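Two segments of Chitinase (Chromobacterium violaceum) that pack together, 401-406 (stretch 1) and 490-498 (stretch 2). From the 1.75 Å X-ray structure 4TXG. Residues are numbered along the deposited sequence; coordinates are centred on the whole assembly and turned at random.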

# COMPACT_ATOMS: atom_id res chain seq x y z
N GLY A 401 7.49 -7.03 -13.67
CA GLY A 401 7.32 -6.06 -14.75
C GLY A 401 8.61 -5.96 -15.53
O GLY A 401 9.62 -6.54 -15.14
N ALA A 402 8.59 -5.19 -16.62
CA ALA A 402 9.68 -5.23 -17.58
C ALA A 402 10.91 -4.41 -17.18
O ALA A 402 11.85 -4.26 -17.97
N TRP A 403 10.93 -3.90 -15.95
CA TRP A 403 12.16 -3.35 -15.38
C TRP A 403 13.19 -4.46 -15.14
O TRP A 403 14.38 -4.19 -15.00
N ASN A 404 12.74 -5.71 -15.09
CA ASN A 404 13.68 -6.83 -15.14
C ASN A 404 13.18 -7.98 -16.00
O ASN A 404 12.09 -7.91 -16.58
N ARG A 405 13.98 -9.03 -16.09
CA ARG A 405 13.76 -10.07 -17.08
C ARG A 405 12.80 -11.18 -16.65
O ARG A 405 12.49 -12.06 -17.45
N PHE A 406 12.35 -11.16 -15.40
CA PHE A 406 11.57 -12.28 -14.88
C PHE A 406 10.09 -12.14 -15.25
O PHE A 406 9.38 -11.32 -14.68
N GLY A 490 18.35 5.42 -16.00
CA GLY A 490 18.50 5.06 -14.60
C GLY A 490 18.70 3.57 -14.36
O GLY A 490 19.35 3.18 -13.39
N LEU A 491 18.14 2.74 -15.24
CA LEU A 491 18.30 1.29 -15.14
C LEU A 491 19.61 0.81 -15.78
O LEU A 491 20.02 1.33 -16.82
N THR A 492 20.25 -0.17 -15.16
CA THR A 492 21.49 -0.74 -15.70
C THR A 492 21.24 -2.12 -16.29
O THR A 492 22.13 -2.74 -16.87
N GLU A 493 20.02 -2.62 -16.09
CA GLU A 493 19.55 -3.82 -16.76
C GLU A 493 18.05 -3.65 -16.92
O GLU A 493 17.45 -2.83 -16.23
N CYS A 494 17.44 -4.40 -17.83
CA CYS A 494 15.98 -4.32 -17.96
C CYS A 494 15.45 -5.57 -18.65
O CYS A 494 16.22 -6.34 -19.23
N GLY A 495 14.15 -5.77 -18.56
CA GLY A 495 13.49 -6.76 -19.39
C GLY A 495 13.20 -6.16 -20.76
O GLY A 495 13.39 -4.96 -20.96
N ASP A 496 12.75 -6.98 -21.70
CA ASP A 496 12.37 -6.49 -23.02
C ASP A 496 10.88 -6.15 -23.00
O ASP A 496 10.05 -7.00 -23.26
N GLY A 497 10.56 -4.90 -22.66
CA GLY A 497 9.17 -4.49 -22.50
C GLY A 497 8.37 -4.56 -23.79
O GLY A 497 8.90 -4.28 -24.86
N ALA A 498 7.11 -4.95 -23.70
CA ALA A 498 6.27 -5.02 -24.89
C ALA A 498 5.98 -3.61 -25.39
O ALA A 498 5.99 -2.65 -24.61

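Two loops can pack closely by bringing backbone against backbone, with only a few side chains lining the contact, and this example from a chitinase shows how: its centre is built around a glycine whose missing side chain makes the approach possible. At Gly495 a CB would point toward stretch 1 and lie 2.2 Å from Asn404 O, a clash, and 3.1 Å from Ala402 O, which is tight. Without one, the chains close until the CA atoms of Arg405 and Gly495 are 4.0 Å apart. Neither stretch forms a regular helix or strand, and the single direct hydrogen bond between them runs from Gly495 N to Ala402 O at 2.8 Å. Two CA-H...O contacts accompany it, Cys494 CA to Trp403 O at 3.4 Å, almost linear at the hydrogen, and Gly495 CA to Asn404 O at 3.3 Å.

The carbonyls of stretch 1 are presented by a type I turn from Gly401 to Asn404, in which Asn404 N hydrogen-bonds to Gly401 O at 3.2 Å. From this turn Ala402 points its methyl toward the other stretch, where Ala402 CB meets Gly497 CA at 3.6 Å; a second glycine thus offers bare backbone to a small side chain. Leu491, chi1 m and chi2 t, also points in, and its CD1 lies 4.2 Å from Trp403 CB. That contact involves the base of the tryptophan, whose CA-to-CB bond points away, with chi1 p and chi2 at 88°. Asn404 also points away, chi1 p, and although its CB comes within 4.2 Å of Glu493 OE2, its OD1 accepts a hydrogen bond from Phe406 N at 3.1 Å within its own stretch.

The charged pair is joined through water. Arg405 leaves sideways, chi1 p followed by t and t, with chi4 at -86°. Glu493 also starts sideways, chi1 p and chi2 t, but its end comes nearer to stretch 1. Its OE2 lies at the edge of the guanidinium, near the plane, yet the distance from Arg405 NH1 to Glu493 OE2 is 4.0 Å, too long for a salt bridge. Water 1 spans the gap: its O accepts from Arg405 N and Arg405 NH1, each at 3.0 Å, and donates to Glu493 OE2 at 2.6 Å. One solvent molecule therefore ties the carboxylate to both the backbone and the side chain of the arginine. The general lesson is that a small interface, 326 Å² summed over both sides, can combine close backbone packing at glycine with two small apolar contacts and a water-mediated link between charges.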

# COMPACT_ATOMS: atom_id res chain seq x y z
CB ALA A 402 9.18 -4.79 -18.94
CB TRP A 403 11.86 -2.59 -14.09
CG TRP A 403 10.93 -3.32 -13.17
CD1 TRP A 403 11.26 -4.22 -12.21
CD2 TRP A 403 9.49 -3.21 -13.12
NE1 TRP A 403 10.14 -4.68 -11.57
CE2 TRP A 403 9.04 -4.07 -12.11
CE3 TRP A 403 8.56 -2.46 -13.84
CZ2 TRP A 403 7.69 -4.21 -11.79
CZ3 TRP A 403 7.21 -2.60 -13.53
CH2 TRP A 403 6.79 -3.46 -12.52
CB ASN A 404 14.05 -7.31 -13.73
CG ASN A 404 12.88 -7.91 -12.97
OD1 ASN A 404 12.16 -8.76 -13.49
ND2 ASN A 404 12.70 -7.48 -11.73
CB ARG A 405 15.10 -10.71 -17.44
CG ARG A 405 15.67 -11.60 -16.32
CD ARG A 405 17.10 -12.01 -16.65
NE ARG A 405 17.68 -12.87 -15.61
CZ ARG A 405 18.29 -12.40 -14.53
NH1 ARG A 405 18.38 -11.09 -14.31
NH2 ARG A 405 18.81 -13.24 -13.64
CB PHE A 406 11.75 -12.40 -13.37
CG PHE A 406 13.17 -12.63 -12.96
CD1 PHE A 406 13.78 -13.86 -13.20
CD2 PHE A 406 13.91 -11.63 -12.36
CE1 PHE A 406 15.10 -14.07 -12.82
CE2 PHE A 406 15.23 -11.84 -11.98
CZ PHE A 406 15.82 -13.06 -12.23
CB LEU A 491 17.12 0.57 -15.80
CG LEU A 491 15.73 0.84 -15.24
CD1 LEU A 491 14.70 -0.06 -15.91
CD2 LEU A 491 15.72 0.66 -13.74
CB THR A 492 22.59 -0.85 -14.62
OG1 THR A 492 22.05 -1.48 -13.45
CG2 THR A 492 23.13 0.52 -14.27
CB GLU A 493 19.87 -5.08 -15.95
CG GLU A 493 19.04 -5.22 -14.68
CD GLU A 493 19.26 -6.55 -13.97
OE1 GLU A 493 20.42 -6.99 -13.87
OE2 GLU A 493 18.26 -7.15 -13.52
CB CYS A 494 15.57 -3.08 -18.76
SG CYS A 494 16.13 -3.10 -20.47
CB ASP A 496 12.67 -7.54 -24.10
CG ASP A 496 12.83 -6.94 -25.49
OD1 ASP A 496 12.62 -5.72 -25.66
OD2 ASP A 496 13.16 -7.71 -26.41
CB ALA A 498 4.97 -5.77 -24.60
O HOH W 1 16.77 -8.70 -15.06